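Long-range contact in amidohydrolase 3 domain-containing protein (Pyrococcus furiosus, PDB 3ICJ), which probably hydrolyses carbon-nitrogen bonds other than peptide bonds, using two zinc ions, although its substrate is not known: residues 389-394 with 477-482. Residues are numbered along the deposited sequence; the frame is centred on the assembly and turned at random.
Sequences KVRISA and VTLAED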
loop_
_atom_site.group_PDB
_atom_site.type_symbol
_atom_site.label_atom_id
_atom_site.label_comp_id
_atom_site.label_asym_id
_atom_site.label_seq_id
_atom_site.Cartn_x
_atom_site.Cartn_y
_atom_site.Cartn_z
ATOM N N LYS A 389 -6.455 -8.016 -20.181
ATOM C CA LYS A 389 -5.122 -8.096 -19.514
ATOM C C LYS A 389 -4.973 -7.061 -18.385
ATOM O O LYS A 389 -3.907 -6.448 -18.214
ATOM C CB LYS A 389 -3.973 -7.953 -20.535
ATOM C CG LYS A 389 -4.043 -8.889 -21.761
ATOM C CD LYS A 389 -2.941 -8.536 -22.769
ATOM C CE LYS A 389 -2.753 -9.629 -23.818
ATOM N NZ LYS A 389 -3.733 -9.511 -24.923
ATOM N N VAL A 390 -6.051 -6.875 -17.619
ATOM C CA VAL A 390 -6.057 -5.941 -16.488
ATOM C C VAL A 390 -5.121 -6.448 -15.396
ATOM O O VAL A 390 -5.201 -7.612 -14.981
ATOM C CB VAL A 390 -7.469 -5.777 -15.882
ATOM C CG1 VAL A 390 -7.474 -4.661 -14.823
ATOM C CG2 VAL A 390 -8.490 -5.473 -16.977
ATOM N N ARG A 391 -4.234 -5.574 -14.939
ATOM C CA ARG A 391 -3.316 -5.910 -13.865
ATOM C C ARG A 391 -4.048 -5.723 -12.547
ATOM O O ARG A 391 -4.909 -4.848 -12.438
ATOM C CB ARG A 391 -2.086 -5.025 -13.951
ATOM C CG ARG A 391 -1.218 -5.330 -15.184
ATOM C CD ARG A 391 -0.321 -4.167 -15.554
ATOM N NE ARG A 391 -1.034 -3.079 -16.229
ATOM C CZ ARG A 391 -1.079 -1.812 -15.809
ATOM N NH1 ARG A 391 -0.430 -1.436 -14.719
ATOM N NH2 ARG A 391 -1.759 -0.899 -16.499
ATOM N N ILE A 392 -3.739 -6.559 -11.561
ATOM C CA ILE A 392 -4.466 -6.560 -10.287
ATOM C C ILE A 392 -3.479 -6.542 -9.114
ATOM O O ILE A 392 -2.520 -7.295 -9.085
ATOM C CB ILE A 392 -5.423 -7.785 -10.152
ATOM C CG1 ILE A 392 -6.572 -7.690 -11.175
ATOM C CG2 ILE A 392 -6.014 -7.858 -8.743
ATOM C CD1 ILE A 392 -7.333 -9.004 -11.377
ATOM N N SER A 393 -3.710 -5.636 -8.177
ATOM C CA SER A 393 -2.975 -5.634 -6.930
ATOM C C SER A 393 -3.889 -6.121 -5.797
ATOM O O SER A 393 -4.901 -5.481 -5.488
ATOM C CB SER A 393 -2.447 -4.242 -6.632
ATOM O OG SER A 393 -1.382 -4.331 -5.705
ATOM N N ALA A 394 -3.517 -7.242 -5.190
ATOM C CA ALA A 394 -4.319 -7.873 -4.139
ATOM C C ALA A 394 -3.541 -7.943 -2.828
ATOM O O ALA A 394 -2.308 -7.999 -2.822
ATOM C CB ALA A 394 -4.761 -9.250 -4.580
ATOM N N VAL A 477 2.871 -5.623 -12.319
ATOM C CA VAL A 477 1.630 -4.919 -12.055
ATOM C C VAL A 477 1.878 -3.407 -12.002
ATOM O O VAL A 477 1.008 -2.620 -12.380
ATOM C CB VAL A 477 0.957 -5.536 -10.797
ATOM C CG1 VAL A 477 0.023 -4.589 -10.098
ATOM C CG2 VAL A 477 0.231 -6.811 -11.236
ATOM N N THR A 478 3.102 -3.025 -11.606
ATOM C CA THR A 478 3.538 -1.628 -11.526
ATOM C C THR A 478 4.362 -1.180 -12.775
ATOM O O THR A 478 5.046 -0.152 -12.744
ATOM C CB THR A 478 4.311 -1.408 -10.181
ATOM O OG1 THR A 478 3.606 -2.090 -9.112
ATOM C CG2 THR A 478 4.398 0.075 -9.802
ATOM N N LEU A 479 4.301 -1.966 -13.857
ATOM C CA LEU A 479 4.974 -1.652 -15.133
ATOM C C LEU A 479 6.475 -1.363 -14.994
ATOM O O LEU A 479 7.013 -0.470 -15.658
ATOM C CB LEU A 479 4.263 -0.501 -15.852
ATOM C CG LEU A 479 2.742 -0.641 -16.089
ATOM C CD1 LEU A 479 2.225 0.640 -16.765
ATOM C CD2 LEU A 479 2.394 -1.886 -16.971
ATOM N N ALA A 480 7.125 -2.147 -14.132
ATOM C CA ALA A 480 8.536 -2.001 -13.763
ATOM C C ALA A 480 9.272 -3.239 -14.236
ATOM O O ALA A 480 9.448 -4.201 -13.477
ATOM C CB ALA A 480 8.649 -1.877 -12.253
ATOM N N GLU A 481 9.685 -3.217 -15.496
ATOM C CA GLU A 481 10.093 -4.430 -16.216
ATOM C C GLU A 481 11.471 -4.971 -15.804
ATOM O O GLU A 481 11.788 -6.138 -16.057
ATOM C CB GLU A 481 10.051 -4.194 -17.741
ATOM C CG GLU A 481 8.685 -3.712 -18.308
ATOM C CD GLU A 481 7.495 -4.656 -18.018
ATOM O OE1 GLU A 481 7.677 -5.901 -17.948
ATOM O OE2 GLU A 481 6.362 -4.132 -17.874
ATOM N N ASP A 482 12.276 -4.117 -15.182
ATOM C CA ASP A 482 13.626 -4.495 -14.734
ATOM C C ASP A 482 13.715 -4.719 -13.214
ATOM O O ASP A 482 14.802 -4.672 -12.637
ATOM C CB ASP A 482 14.651 -3.459 -15.217
ATOM C CG ASP A 482 14.401 -2.063 -14.662
ATOM O OD1 ASP A 482 13.306 -1.775 -14.111
ATOM O OD2 ASP A 482 15.323 -1.237 -14.795
#
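Arg391 reaches from the start of strand 391-394 to the last residue of helix 463-477. Arg391 NH1 donates a hydrogen bond to Val477 O at 3.0 Å. The bond is bent, with an angle of 148° at the hydrogen. Val477 O lies close to the guanidinium plane, at its edge, while the donor is tilted out of the carbonyl plane. The arginine chain bends at chi3 (-76°), which brings the edge of the guanidinium round to the carbonyl of Val477. NH2 has other partners, a salt bridge to Asp344 and a hydrogen bond to Ser368 O. The flat group is therefore fixed from two directions.

The buried part of the contact is at Val477, which lies against the strand. Val477 CG2 points at the strand backbone, 3.5 Å from Ile392 O, and also meets Arg391 CB at 4.0 Å. Val477 CG1 lies 3.8 Å from the same Ile392 O and extends on toward Ser393 CB.

The fold is the amidohydrolase barrel. Strand 391-394 runs parallel between strands 370-371 and 429-431. Helix 463-477 ends against it in a Schellman motif, in which Leu479 N and Ala480 N bond back into the last turn. Leu479 is the C-prime residue, with positive phi. Further along the strand, Ser393 OG bonds to Ser100 and Ser432, and its side chain lies beside the zinc ligand His101. A bound zinc ion is about 9 Å from the Ser393 side chain.

The Leu479 side is the more open one: the residue is partly exposed, though its tip still touches the arginine. It crosses Arg391 at about a right angle. Leu479 CD2 covers one face of the Arg391 guanidinium, 3.4 Å above the plane and offset toward the rim, and Leu479 CG comes within 3.5 Å of Arg391 NH1. After Leu479 the chain turns away from the strand.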